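PDB 7BDV: Can2 from Sulfobacillus thermosulfidooxidans, which binds cyclic tetra-adenylate through its CARF domains and acts as a dual-specificity nuclease that potentiates type III CRISPR defence. Local coordinates for residues S248-I253 with L277-L282; E243-S248 with S354-Q359; I27-A32 with Q50-A55. All blocks are in the same frame, centred on the assembly; numbering follows the deposited sequence.

Interactions 1 and 2 hold the same element, helix 231-254, from two directions within the endonuclease domain: interaction 1 seats it on strand 279-283, interaction 2 on helix 356-365. They share S248, their centres lie about 9 Å apart, and L249 packs on L356 between them. Interaction 3 belongs to the CARF domain, its centre about 25 Å from that of interaction 1 and 33 Å from that of interaction 2. None has a direct hydrogen bond between its segments; apolar carbon dominates. All three are buried, interaction 1 completely, the others with one partly exposed residue each: Y245, which adds a water to interaction 2, and I30, which meets a backbone carbonyl oxygen in interaction 3.

Interaction 1: S248-I253 with L277-L282; sequences SLLRQI and LDVVFL
A buried helix-on-sheet contact joins L250 of helix 231-254 to V279 and F281 of strand 279-283 in the mixed sheet of the endonuclease domain. The evidence is the direction of the side chains: V279 and F281, two residues apart, both point toward the helix, while V280 between them points away and packs on I266. Within this contact L250 CD1 lies 3.6 Å from V279 CG1, the branch that chi1 of -174° sets anti to the backbone N, and also reaches F281 CE1 at 4.0 Å. CD2 meets the ring alone, 4.0 Å from F281 CE1, approaching it obliquely, with the leucine side chain nearly perpendicular to that of the phenylalanine. At 55°, chi1 of F281 places the ring between its own N and carbonyl carbon; that ring also stacks with H288 and touches I364 of helix 356-365. The strand leaves a corner at D278, whose OD2 accepts from the backbone N of both C292 and K293. D278, E291 and K293 are consistent with the D...ExK signature of the PD-(D/E)xK nuclease clan, and V279, on which L250 packs, directly follows D278. With methyl and aromatic carbon alone meeting here, the pairing depends on burial and shape, not on directional bonds.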
ATOM      1  N   SER A 248      12.130 -24.836   2.679  1.00 38.15           N
ATOM      2  CA  SER A 248      13.367 -25.652   2.515  1.00 38.18           C
ATOM      3  C   SER A 248      14.348 -24.972   1.543  1.00 37.38           C
ATOM      4  O   SER A 248      15.567 -25.041   1.793  1.00 27.01           O
ATOM      5  CB  SER A 248      13.049 -27.090   2.145  1.00 40.55           C
ATOM      6  OG  SER A 248      12.611 -27.212   0.812  1.00 51.88           O
ATOM      7  N   LEU A 249      13.882 -24.289   0.494  1.00 33.18           N
ATOM      8  CA  LEU A 249      14.791 -23.459  -0.359  1.00 30.70           C
ATOM      9  C   LEU A 249      15.417 -22.348   0.524  1.00 31.41           C
ATOM     10  O   LEU A 249      16.619 -22.016   0.354  1.00 29.68           O
ATOM     11  CB  LEU A 249      14.026 -22.842  -1.545  1.00 29.94           C
ATOM     12  CG  LEU A 249      13.576 -23.817  -2.643  1.00 28.71           C
ATOM     13  CD1 LEU A 249      12.969 -23.085  -3.837  1.00 29.74           C
ATOM     14  CD2 LEU A 249      14.741 -24.610  -3.171  1.00 30.12           C
ATOM     15  N   LEU A 250      14.651 -21.757   1.440  1.00 34.79           N
ATOM     16  CA  LEU A 250      15.169 -20.639   2.280  1.00 34.95           C
ATOM     17  C   LEU A 250      16.186 -21.180   3.302  1.00 33.34           C
ATOM     18  O   LEU A 250      17.158 -20.462   3.582  1.00 37.89           O
ATOM     19  CB  LEU A 250      14.009 -19.880   2.919  1.00 36.15           C
ATOM     20  CG  LEU A 250      13.159 -19.122   1.894  1.00 38.86           C
ATOM     21  CD1 LEU A 250      11.873 -18.638   2.503  1.00 37.23           C
ATOM     22  CD2 LEU A 250      13.931 -17.971   1.267  1.00 43.78           C
ATOM     23  N   ARG A 251      16.021 -22.406   3.784  1.00 31.62           N
ATOM     24  CA  ARG A 251      17.028 -23.074   4.657  1.00 34.43           C
ATOM     25  C   ARG A 251      18.312 -23.334   3.860  1.00 34.28           C
ATOM     26  O   ARG A 251      19.391 -23.061   4.375  1.00 27.10           O
ATOM     27  CB  ARG A 251      16.474 -24.382   5.209  1.00 38.75           C
ATOM     28  CG  ARG A 251      15.352 -24.188   6.220  1.00 43.55           C
ATOM     29  CD  ARG A 251      15.097 -25.476   6.981  1.00 45.30           C
ATOM     30  NE  ARG A 251      16.248 -25.874   7.789  1.00 58.47           N
ATOM     31  N   GLN A 252      18.225 -23.818   2.610  1.00 31.69           N
ATOM     32  CA  GLN A 252      19.413 -23.977   1.740  1.00 28.61           C
ATOM     33  C   GLN A 252      20.104 -22.631   1.592  1.00 27.23           C
ATOM     34  O   GLN A 252      21.361 -22.558   1.872  1.00 30.45           O
ATOM     35  CB  GLN A 252      19.069 -24.506   0.334  1.00 29.45           C
ATOM     36  CG  GLN A 252      18.593 -25.941   0.295  1.00 30.92           C
ATOM     37  CD  GLN A 252      18.339 -26.360  -1.139  1.00 33.54           C
ATOM     38  OE1 GLN A 252      19.109 -26.029  -2.049  1.00 30.32           O
ATOM     39  NE2 GLN A 252      17.227 -27.038  -1.346  1.00 34.60           N
ATOM     40  N   ILE A 253      19.367 -21.599   1.152  1.00 29.20           N
ATOM     41  CA  ILE A 253      19.935 -20.247   0.904  1.00 26.99           C
ATOM     42  C   ILE A 253      20.584 -19.705   2.202  1.00 30.88           C
ATOM     43  O   ILE A 253      21.671 -19.089   2.098  1.00 30.60           O
ATOM     44  CB  ILE A 253      18.853 -19.297   0.390  1.00 31.58           C
ATOM     45  CG1 ILE A 253      18.414 -19.634  -1.042  1.00 30.79           C
ATOM     46  CG2 ILE A 253      19.327 -17.866   0.516  1.00 32.92           C
ATOM     47  CD1 ILE A 253      17.114 -18.986  -1.396  1.00 28.93           C
ATOM     48  N   LEU A 277       0.748 -14.867   8.098  1.00 49.11           N
ATOM     49  CA  LEU A 277       1.738 -14.775   6.993  1.00 49.71           C
ATOM     50  C   LEU A 277       2.461 -16.115   6.854  1.00 53.92           C
ATOM     51  O   LEU A 277       2.886 -16.678   7.903  1.00 45.97           O
ATOM     52  CB  LEU A 277       2.707 -13.634   7.299  1.00 51.19           C
ATOM     53  CG  LEU A 277       2.091 -12.237   7.277  1.00 49.13           C
ATOM     54  CD1 LEU A 277       3.143 -11.203   7.659  1.00 54.73           C
ATOM     55  CD2 LEU A 277       1.490 -11.900   5.912  1.00 45.76           C
ATOM     56  N   ASP A 278       2.626 -16.582   5.609  1.00 48.14           N
ATOM     57  CA  ASP A 278       3.106 -17.947   5.292  1.00 41.24           C
ATOM     58  C   ASP A 278       4.577 -18.080   5.706  1.00 38.98           C
ATOM     59  O   ASP A 278       4.896 -19.027   6.440  1.00 32.95           O
ATOM     60  CB  ASP A 278       2.896 -18.302   3.819  1.00 46.16           C
ATOM     61  CG  ASP A 278       1.456 -18.223   3.328  1.00 47.88           C
ATOM     62  OD1 ASP A 278       0.528 -18.291   4.175  1.00 49.49           O
ATOM     63  OD2 ASP A 278       1.269 -18.044   2.100  1.00 51.51           O
ATOM     64  N   VAL A 279       5.459 -17.230   5.185  1.00 40.76           N
ATOM     65  CA  VAL A 279       6.926 -17.269   5.477  1.00 39.97           C
ATOM     66  C   VAL A 279       7.423 -15.833   5.589  1.00 41.48           C
ATOM     67  O   VAL A 279       7.081 -15.031   4.697  1.00 43.58           O
ATOM     68  CB  VAL A 279       7.723 -18.022   4.390  1.00 41.50           C
ATOM     69  CG1 VAL A 279       9.178 -18.173   4.773  1.00 43.70           C
ATOM     70  CG2 VAL A 279       7.124 -19.372   4.073  1.00 47.18           C
ATOM     71  N   VAL A 280       8.189 -15.524   6.636  1.00 37.88           N
ATOM     72  CA  VAL A 280       8.786 -14.172   6.854  1.00 36.06           C
ATOM     73  C   VAL A 280      10.244 -14.362   7.267  1.00 37.16           C
ATOM     74  O   VAL A 280      10.571 -15.388   7.882  1.00 41.57           O
ATOM     75  CB  VAL A 280       7.984 -13.336   7.870  1.00 40.52           C
ATOM     76  CG1 VAL A 280       6.483 -13.396   7.590  1.00 41.89           C
ATOM     77  CG2 VAL A 280       8.280 -13.714   9.297  1.00 38.25           C
ATOM     78  N   PHE A 281      11.104 -13.447   6.848  1.00 37.32           N
ATOM     79  CA  PHE A 281      12.503 -13.331   7.322  1.00 34.44           C
ATOM     80  C   PHE A 281      12.929 -11.884   7.158  1.00 34.52           C
ATOM     81  O   PHE A 281      12.236 -11.091   6.418  1.00 28.78           O
ATOM     82  CB  PHE A 281      13.456 -14.281   6.590  1.00 35.07           C
ATOM     83  CG  PHE A 281      13.474 -14.170   5.085  1.00 35.40           C
ATOM     84  CD1 PHE A 281      12.502 -14.792   4.314  1.00 37.33           C
ATOM     85  CD2 PHE A 281      14.443 -13.434   4.445  1.00 32.13           C
ATOM     86  CE1 PHE A 281      12.514 -14.669   2.932  1.00 34.27           C
ATOM     87  CE2 PHE A 281      14.468 -13.328   3.058  1.00 35.05           C
ATOM     88  CZ  PHE A 281      13.504 -13.952   2.307  1.00 33.43           C
ATOM     89  N   LEU A 282      14.050 -11.572   7.796  1.00 30.89           N
ATOM     90  CA  LEU A 282      14.788 -10.306   7.623  1.00 33.42           C
ATOM     91  C   LEU A 282      16.011 -10.603   6.773  1.00 30.14           C
ATOM     92  O   LEU A 282      16.698 -11.622   6.988  1.00 34.87           O
ATOM     93  CB  LEU A 282      15.215  -9.743   8.982  1.00 34.64           C
ATOM     94  CG  LEU A 282      14.179  -8.942   9.740  1.00 39.75           C
ATOM     95  CD1 LEU A 282      14.746  -8.514  11.084  1.00 47.42           C
ATOM     96  CD2 LEU A 282      13.738  -7.725   8.963  1.00 42.11           C
TER

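Interaction 2: E243-S248 with S354-Q359; sequences EHYVYS and SQLHHQ
Y245 of helix 231-254 reaches L356 of helix 356-365 with the far part of its ring: CE2 lies 4.2 Å from L356 CD2, an oblique approach in which the tyrosine and leucine side chains run antiparallel alongside each other. With CG anti to the backbone N (chi1 176°), the ring extends across to the other helix, and its hydroxyl arrives over the chain leading into that helix. There Y245 OH is hydrogen-bonded to P353 O and, at 2.8 Å, to a water; the same water accepts a weak bond from H357 N. The phenol is thus tethered at its polar end while ring carbon CE2 packs on the leucine.

V246, next along, supplies the closest cross-contact, CG2 to L356 CD2 at 3.7 Å, the two side chains meeting roughly perpendicular. One leucine methyl therefore meets both neighbours, and L356 also touches L249, a turn further on. This is helix-helix packing within the nuclease domain: besides meeting L356, V246 touches C292, just after strand 286-291, and so lies between helix 356-365 and the end of that strand. Y247 turns elsewhere, onto L262 and K264 of strand 262-269.

S248 closes the segment by bonding back along its own helix. Its OG donates to Y245 O at 2.8 Å, coming in well off the C=O direction (C=O...donor angle 115°) and tilted 29° from the carbonyl plane, a side-chain-to-backbone bond one turn back.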
ATOM      1  N   GLU A 243       4.436 -25.176   0.444  1.00 30.07           N
ATOM      2  CA  GLU A 243       4.865 -24.283   1.558  1.00 33.82           C
ATOM      3  C   GLU A 243       6.165 -24.832   2.141  1.00 27.76           C
ATOM      4  O   GLU A 243       7.025 -24.066   2.403  1.00 37.26           O
ATOM      5  CB  GLU A 243       3.772 -24.191   2.638  1.00 39.36           C
ATOM      6  CG  GLU A 243       2.429 -23.684   2.122  1.00 44.80           C
ATOM      7  CD  GLU A 243       1.361 -23.454   3.189  1.00 61.77           C
ATOM      8  OE1 GLU A 243       1.630 -22.644   4.129  1.00 74.96           O
ATOM      9  OE2 GLU A 243       0.254 -24.075   3.081  1.00 53.58           O
ATOM     10  N   HIS A 244       6.289 -26.134   2.329  1.00 36.68           N
ATOM     11  CA  HIS A 244       7.512 -26.776   2.887  1.00 35.06           C
ATOM     12  C   HIS A 244       8.631 -26.650   1.846  1.00 31.93           C
ATOM     13  O   HIS A 244       9.789 -26.380   2.206  1.00 26.62           O
ATOM     14  CB  HIS A 244       7.254 -28.215   3.284  1.00 37.83           C
ATOM     15  CG  HIS A 244       6.482 -28.398   4.538  1.00 48.98           C
ATOM     16  ND1 HIS A 244       5.153 -28.779   4.526  1.00 53.22           N
ATOM     17  CD2 HIS A 244       6.851 -28.297   5.833  1.00 58.25           C
ATOM     18  CE1 HIS A 244       4.715 -28.873   5.767  1.00 56.15           C
ATOM     19  NE2 HIS A 244       5.750 -28.594   6.595  1.00 62.35           N
ATOM     20  N   TYR A 245       8.315 -26.822   0.561  1.00 31.10           N
ATOM     21  CA  TYR A 245       9.336 -26.689  -0.504  1.00 28.97           C
ATOM     22  C   TYR A 245       9.972 -25.293  -0.413  1.00 27.64           C
ATOM     23  O   TYR A 245      11.211 -25.154  -0.410  1.00 28.72           O
ATOM     24  CB  TYR A 245       8.729 -27.011  -1.876  1.00 30.50           C
ATOM     25  CG  TYR A 245       9.689 -26.794  -3.010  1.00 34.03           C
ATOM     26  CD1 TYR A 245      10.848 -27.547  -3.121  1.00 36.50           C
ATOM     27  CD2 TYR A 245       9.465 -25.793  -3.943  1.00 35.78           C
ATOM     28  CE1 TYR A 245      11.772 -27.298  -4.119  1.00 33.49           C
ATOM     29  CE2 TYR A 245      10.378 -25.532  -4.938  1.00 34.11           C
ATOM     30  CZ  TYR A 245      11.493 -26.334  -5.074  1.00 30.61           C
ATOM     31  OH  TYR A 245      12.350 -26.009  -6.081  1.00 32.50           O
ATOM     32  N   VAL A 246       9.148 -24.251  -0.374  1.00 31.71           N
ATOM     33  CA  VAL A 246       9.591 -22.833  -0.303  1.00 31.91           C
ATOM     34  C   VAL A 246      10.456 -22.644   0.962  1.00 30.46           C
ATOM     35  O   VAL A 246      11.513 -22.022   0.888  1.00 28.58           O
ATOM     36  CB  VAL A 246       8.383 -21.889  -0.321  1.00 31.82           C
ATOM     37  CG1 VAL A 246       8.764 -20.465   0.037  1.00 34.70           C
ATOM     38  CG2 VAL A 246       7.651 -21.927  -1.657  1.00 35.44           C
ATOM     39  N   TYR A 247      10.005 -23.123   2.102  1.00 32.27           N
ATOM     40  CA  TYR A 247      10.733 -22.946   3.387  1.00 32.20           C
ATOM     41  C   TYR A 247      12.085 -23.652   3.294  1.00 29.91           C
ATOM     42  O   TYR A 247      13.096 -23.096   3.704  1.00 32.85           O
ATOM     43  CB  TYR A 247       9.889 -23.501   4.538  1.00 35.13           C
ATOM     44  CG  TYR A 247      10.479 -23.206   5.885  1.00 35.97           C
ATOM     45  CD1 TYR A 247      10.274 -21.965   6.457  1.00 43.24           C
ATOM     46  CD2 TYR A 247      11.216 -24.139   6.591  1.00 40.72           C
ATOM     47  CE1 TYR A 247      10.740 -21.677   7.735  1.00 49.21           C
ATOM     48  CE2 TYR A 247      11.750 -23.842   7.837  1.00 46.78           C
ATOM     49  CZ  TYR A 247      11.513 -22.607   8.410  1.00 49.28           C
ATOM     50  OH  TYR A 247      12.017 -22.315   9.649  1.00 58.16           O
ATOM     51  N   SER A 248      12.130 -24.836   2.679  1.00 38.15           N
ATOM     52  CA  SER A 248      13.367 -25.652   2.515  1.00 38.18           C
ATOM     53  C   SER A 248      14.348 -24.972   1.543  1.00 37.38           C
ATOM     54  O   SER A 248      15.567 -25.041   1.793  1.00 27.01           O
ATOM     55  CB  SER A 248      13.049 -27.090   2.145  1.00 40.55           C
ATOM     56  OG  SER A 248      12.611 -27.212   0.812  1.00 51.88           O
ATOM     57  N   SER A 354      10.692 -24.822 -10.552  1.00 36.19           N
ATOM     58  CA  SER A 354      12.053 -25.016 -11.125  1.00 36.97           C
ATOM     59  C   SER A 354      12.891 -23.739 -11.021  1.00 35.28           C
ATOM     60  O   SER A 354      14.125 -23.879 -10.864  1.00 42.71           O
ATOM     61  CB  SER A 354      11.989 -25.473 -12.568  1.00 36.43           C
ATOM     62  OG  SER A 354      11.586 -24.387 -13.390  1.00 34.23           O
ATOM     63  N   GLN A 355      12.292 -22.554 -11.126  1.00 33.71           N
ATOM     64  CA  GLN A 355      13.002 -21.251 -11.154  1.00 31.98           C
ATOM     65  C   GLN A 355      13.049 -20.599  -9.753  1.00 30.09           C
ATOM     66  O   GLN A 355      13.663 -19.525  -9.632  1.00 32.89           O
ATOM     67  CB  GLN A 355      12.302 -20.242 -12.056  1.00 33.50           C
ATOM     68  CG  GLN A 355      11.981 -20.777 -13.442  1.00 41.93           C
ATOM     69  CD  GLN A 355      13.232 -21.231 -14.132  1.00 39.62           C
ATOM     70  OE1 GLN A 355      14.099 -20.429 -14.455  1.00 44.43           O
ATOM     71  NE2 GLN A 355      13.311 -22.521 -14.404  1.00 52.34           N
ATOM     72  N   LEU A 356      12.411 -21.160  -8.751  1.00 26.40           N
ATOM     73  CA  LEU A 356      12.153 -20.410  -7.497  1.00 29.22           C
ATOM     74  C   LEU A 356      13.471 -20.059  -6.810  1.00 27.23           C
ATOM     75  O   LEU A 356      13.622 -18.893  -6.388  1.00 35.07           O
ATOM     76  CB  LEU A 356      11.238 -21.224  -6.577  1.00 31.33           C
ATOM     77  CG  LEU A 356      10.772 -20.491  -5.314  1.00 30.38           C
ATOM     78  CD1 LEU A 356      10.014 -19.205  -5.641  1.00 34.05           C
ATOM     79  CD2 LEU A 356       9.932 -21.393  -4.471  1.00 29.55           C
ATOM     80  N   HIS A 357      14.414 -20.989  -6.730  1.00 32.16           N
ATOM     81  CA  HIS A 357      15.687 -20.760  -5.989  1.00 30.42           C
ATOM     82  C   HIS A 357      16.342 -19.528  -6.577  1.00 33.34           C
ATOM     83  O   HIS A 357      16.673 -18.607  -5.846  1.00 26.91           O
ATOM     84  CB  HIS A 357      16.654 -21.956  -6.048  1.00 26.90           C
ATOM     85  CG  HIS A 357      17.923 -21.690  -5.293  1.00 29.26           C
ATOM     86  ND1 HIS A 357      19.013 -21.040  -5.890  1.00 25.31           N
ATOM     87  CD2 HIS A 357      18.252 -21.870  -3.986  1.00 26.92           C
ATOM     88  CE1 HIS A 357      19.979 -20.916  -5.000  1.00 30.06           C
ATOM     89  NE2 HIS A 357      19.540 -21.403  -3.818  1.00 27.38           N
ATOM     90  N   HIS A 358      16.495 -19.510  -7.895  1.00 31.46           N
ATOM     91  CA  HIS A 358      17.136 -18.389  -8.608  1.00 34.53           C
ATOM     92  C   HIS A 358      16.373 -17.083  -8.368  1.00 32.34           C
ATOM     93  O   HIS A 358      17.050 -16.018  -8.173  1.00 37.87           O
ATOM     94  CB  HIS A 358      17.242 -18.714 -10.101  1.00 38.45           C
ATOM     95  CG  HIS A 358      17.880 -17.612 -10.842  1.00 46.70           C
ATOM     96  ND1 HIS A 358      17.140 -16.713 -11.581  1.00 50.88           N
ATOM     97  CD2 HIS A 358      19.186 -17.255 -10.939  1.00 54.59           C
ATOM     98  CE1 HIS A 358      17.971 -15.839 -12.130  1.00 54.54           C
ATOM     99  NE2 HIS A 358      19.249 -16.160 -11.763  1.00 51.92           N
ATOM    100  N   GLN A 359      15.042 -17.133  -8.398  1.00 32.00           N
ATOM    101  CA  GLN A 359      14.162 -15.959  -8.190  1.00 32.84           C
ATOM    102  C   GLN A 359      14.276 -15.462  -6.740  1.00 30.18           C
ATOM    103  O   GLN A 359      14.287 -14.277  -6.530  1.00 27.96           O
ATOM    104  CB  GLN A 359      12.726 -16.312  -8.583  1.00 38.82           C
ATOM    105  CG  GLN A 359      12.584 -16.488 -10.085  1.00 47.17           C
ATOM    106  CD  GLN A 359      11.154 -16.638 -10.515  1.00 52.54           C
ATOM    107  OE1 GLN A 359      10.500 -17.636 -10.234  1.00 57.07           O
ATOM    108  NE2 GLN A 359      10.694 -15.653 -11.266  1.00 63.70           N
TER
HETATM  109  O   HOH W   1      13.629 -24.102  -7.685  1.00 40.81           O

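Interaction 3: I27-A32 with Q50-A55; sequences IPVIQA and QRFRQA
A55 N donates to R51 O at 2.8 Å, the shortest backbone bond here and a bond of the last turn of helix 47-55, where that helix meets V29 and I30 of helix 23-31. The two helices belong to the Rossmann-like CARF domain: helix 23-31 connects parallel strands 13-17 and 36-41, helix 47-55 connects 36-41 to 62-67, and these successive beta-alpha-beta crossovers bring the helices together beside the sheet. The nearest atom of the contact is about 6 Å from the bound cyclic tetra-adenylate.

The apolar side-chain contact is V29 with F52. V29 CG2 stands 4.1 Å from F52 CZ, at the ring's edge and near its plane, so the valine methyl meets the ring's far end and not its face. F52 achieves this reach with CG anti to the backbone N (chi1 -174°), and its ring also touches N25 and V26 of helix 23-31, whereas V29 additionally packs on Y14 of strand 13-17. Helix 23-31 is kinked at P28 and V29: P28 has no N-H to give, and neither its N nor that of V29 is bonded to the preceding turn. Beyond the kink, Q31 N donates to I27 O at 3.1 Å. Apart from the valine contact, I30 folds its outer branch over (chi2 -58°), bringing CD1 to 3.9 Å from A55 O.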
ATOM      1  N   ILE A  27      17.456   1.784  13.797  1.00 33.82           N
ATOM      2  CA  ILE A  27      18.569   0.920  13.348  1.00 37.75           C
ATOM      3  C   ILE A  27      19.894   1.411  13.933  1.00 34.05           C
ATOM      4  O   ILE A  27      20.647   0.603  14.467  1.00 35.53           O
ATOM      5  CB  ILE A  27      18.584   0.780  11.813  1.00 40.71           C
ATOM      6  CG1 ILE A  27      17.436  -0.121  11.330  1.00 41.17           C
ATOM      7  CG2 ILE A  27      19.927   0.272  11.346  1.00 43.30           C
ATOM      8  N   PRO A  28      20.259   2.710  13.852  1.00 35.48           N
ATOM      9  CA  PRO A  28      21.492   3.188  14.480  1.00 36.71           C
ATOM     10  C   PRO A  28      21.583   3.025  16.013  1.00 38.09           C
ATOM     11  O   PRO A  28      22.677   2.878  16.519  1.00 40.59           O
ATOM     12  CB  PRO A  28      21.535   4.666  14.089  1.00 37.52           C
ATOM     13  CG  PRO A  28      20.661   4.745  12.850  1.00 36.81           C
ATOM     14  CD  PRO A  28      19.552   3.779  13.128  1.00 34.16           C
ATOM     15  N   VAL A  29      20.459   3.061  16.710  1.00 38.28           N
ATOM     16  CA  VAL A  29      20.355   2.957  18.206  1.00 41.57           C
ATOM     17  C   VAL A  29      20.576   1.499  18.629  1.00 43.22           C
ATOM     18  O   VAL A  29      21.240   1.283  19.674  1.00 46.29           O
ATOM     19  CB  VAL A  29      18.996   3.507  18.693  1.00 42.96           C
ATOM     20  CG1 VAL A  29      18.709   3.170  20.150  1.00 50.88           C
ATOM     21  CG2 VAL A  29      18.915   5.012  18.463  1.00 46.26           C
ATOM     22  N   ILE A  30      20.070   0.539  17.853  1.00 44.74           N
ATOM     23  CA  ILE A  30      20.232  -0.918  18.130  1.00 48.29           C
ATOM     24  C   ILE A  30      21.679  -1.317  17.829  1.00 51.44           C
ATOM     25  O   ILE A  30      22.245  -2.111  18.620  1.00 43.86           O
ATOM     26  CB  ILE A  30      19.232  -1.770  17.316  1.00 50.77           C
ATOM     27  CG1 ILE A  30      17.780  -1.350  17.528  1.00 53.03           C
ATOM     28  CG2 ILE A  30      19.431  -3.243  17.610  1.00 51.43           C
ATOM     29  CD1 ILE A  30      17.309  -1.399  18.951  1.00 51.94           C
ATOM     30  N   GLN A  31      22.243  -0.799  16.725  1.00 42.95           N
ATOM     31  CA  GLN A  31      23.626  -1.078  16.282  1.00 47.28           C
ATOM     32  C   GLN A  31      24.617  -0.612  17.362  1.00 46.03           C
ATOM     33  O   GLN A  31      25.491  -1.419  17.723  1.00 42.78           O
ATOM     34  CB  GLN A  31      23.900  -0.406  14.939  1.00 48.84           C
ATOM     35  CG  GLN A  31      25.253  -0.790  14.355  1.00 61.07           C
ATOM     36  CD  GLN A  31      25.328  -0.581  12.859  1.00 67.27           C
ATOM     37  OE1 GLN A  31      24.549  -1.148  12.090  1.00 76.57           O
ATOM     38  NE2 GLN A  31      26.281   0.233  12.430  1.00 70.81           N
ATOM     39  N   ALA A  32      24.490   0.638  17.814  1.00 45.78           N
ATOM     40  CA  ALA A  32      25.437   1.364  18.694  1.00 52.82           C
ATOM     41  C   ALA A  32      24.663   2.213  19.711  1.00 49.34           C
ATOM     42  O   ALA A  32      24.347   3.374  19.466  1.00 52.04           O
ATOM     43  CB  ALA A  32      26.356   2.215  17.840  1.00 51.72           C
ATOM     44  N   GLN A  50       6.069   5.894  21.747  1.00 40.44           N
ATOM     45  CA  GLN A  50       5.812   4.589  22.438  1.00 46.68           C
ATOM     46  C   GLN A  50       6.325   3.437  21.557  1.00 39.52           C
ATOM     47  O   GLN A  50       6.991   2.513  22.083  1.00 33.68           O
ATOM     48  CB  GLN A  50       4.325   4.490  22.783  1.00 51.99           C
ATOM     49  CG  GLN A  50       3.881   3.236  23.532  1.00 62.82           C
ATOM     50  CD  GLN A  50       2.451   3.346  24.042  1.00 68.66           C
ATOM     51  OE1 GLN A  50       2.073   4.322  24.697  1.00 79.66           O
ATOM     52  NE2 GLN A  50       1.634   2.334  23.780  1.00 63.08           N
ATOM     53  N   ARG A  51       6.084   3.501  20.244  1.00 32.43           N
ATOM     54  CA  ARG A  51       6.671   2.506  19.297  1.00 29.88           C
ATOM     55  C   ARG A  51       8.199   2.526  19.369  1.00 28.58           C
ATOM     56  O   ARG A  51       8.779   1.435  19.379  1.00 30.44           O
ATOM     57  CB  ARG A  51       6.187   2.749  17.883  1.00 29.48           C
ATOM     58  CG  ARG A  51       4.705   2.447  17.742  1.00 32.96           C
ATOM     59  CD  ARG A  51       4.363   2.570  16.280  1.00 39.08           C
ATOM     60  NE  ARG A  51       2.964   2.339  16.001  1.00 41.47           N
ATOM     61  CZ  ARG A  51       2.448   2.394  14.784  1.00 43.07           C
ATOM     62  NH1 ARG A  51       3.218   2.682  13.744  1.00 42.03           N
ATOM     63  NH2 ARG A  51       1.158   2.179  14.618  1.00 51.85           N
ATOM     64  N   PHE A  52       8.816   3.701  19.417  1.00 32.32           N
ATOM     65  CA  PHE A  52      10.290   3.852  19.480  1.00 31.94           C
ATOM     66  C   PHE A  52      10.817   3.174  20.754  1.00 31.84           C
ATOM     67  O   PHE A  52      11.868   2.537  20.678  1.00 32.14           O
ATOM     68  CB  PHE A  52      10.707   5.317  19.468  1.00 30.07           C
ATOM     69  CG  PHE A  52      12.194   5.523  19.390  1.00 33.12           C
ATOM     70  CD1 PHE A  52      12.973   5.506  20.536  1.00 35.08           C
ATOM     71  CD2 PHE A  52      12.834   5.663  18.161  1.00 36.12           C
ATOM     72  CE1 PHE A  52      14.353   5.640  20.459  1.00 35.63           C
ATOM     73  CE2 PHE A  52      14.203   5.804  18.088  1.00 38.06           C
ATOM     74  CZ  PHE A  52      14.968   5.794  19.235  1.00 37.76           C
ATOM     75  N   ARG A  53      10.133   3.374  21.887  1.00 33.81           N
ATOM     76  CA  ARG A  53      10.534   2.782  23.194  1.00 34.59           C
ATOM     77  C   ARG A  53      10.436   1.261  23.093  1.00 32.14           C
ATOM     78  O   ARG A  53      11.363   0.579  23.535  1.00 34.85           O
ATOM     79  CB  ARG A  53       9.658   3.341  24.323  1.00 34.93           C
ATOM     80  CG  ARG A  53       9.832   4.833  24.570  1.00 40.64           C
ATOM     81  CD  ARG A  53       8.989   5.355  25.744  1.00 44.63           C
ATOM     82  NE  ARG A  53       9.318   6.728  26.110  1.00 46.73           N
ATOM     83  CZ  ARG A  53      10.342   7.081  26.902  1.00 50.42           C
ATOM     84  NH1 ARG A  53      11.156   6.170  27.416  1.00 52.23           N
ATOM     85  NH2 ARG A  53      10.558   8.358  27.166  1.00 44.85           N
ATOM     86  N   GLN A  54       9.343   0.752  22.525  1.00 38.35           N
ATOM     87  CA  GLN A  54       9.062  -0.697  22.376  1.00 37.55           C
ATOM     88  C   GLN A  54      10.097  -1.334  21.445  1.00 37.28           C
ATOM     89  O   GLN A  54      10.589  -2.446  21.770  1.00 33.53           O
ATOM     90  CB  GLN A  54       7.634  -0.895  21.850  1.00 44.20           C
ATOM     91  CG  GLN A  54       7.130  -2.324  21.895  1.00 47.97           C
ATOM     92  CD  GLN A  54       7.327  -2.944  23.259  1.00 53.08           C
ATOM     93  OE1 GLN A  54       7.199  -2.292  24.290  1.00 58.32           O
ATOM     94  NE2 GLN A  54       7.680  -4.216  23.270  1.00 49.32           N
ATOM     95  N   ALA A  55      10.441  -0.670  20.337  1.00 33.66           N
ATOM     96  CA  ALA A  55      11.423  -1.187  19.360  1.00 28.46           C
ATOM     97  C   ALA A  55      12.815  -1.245  20.004  1.00 30.73           C
ATOM     98  O   ALA A  55      13.579  -2.154  19.653  1.00 29.20           O
ATOM     99  CB  ALA A  55      11.440  -0.334  18.121  1.00 31.06           C
TER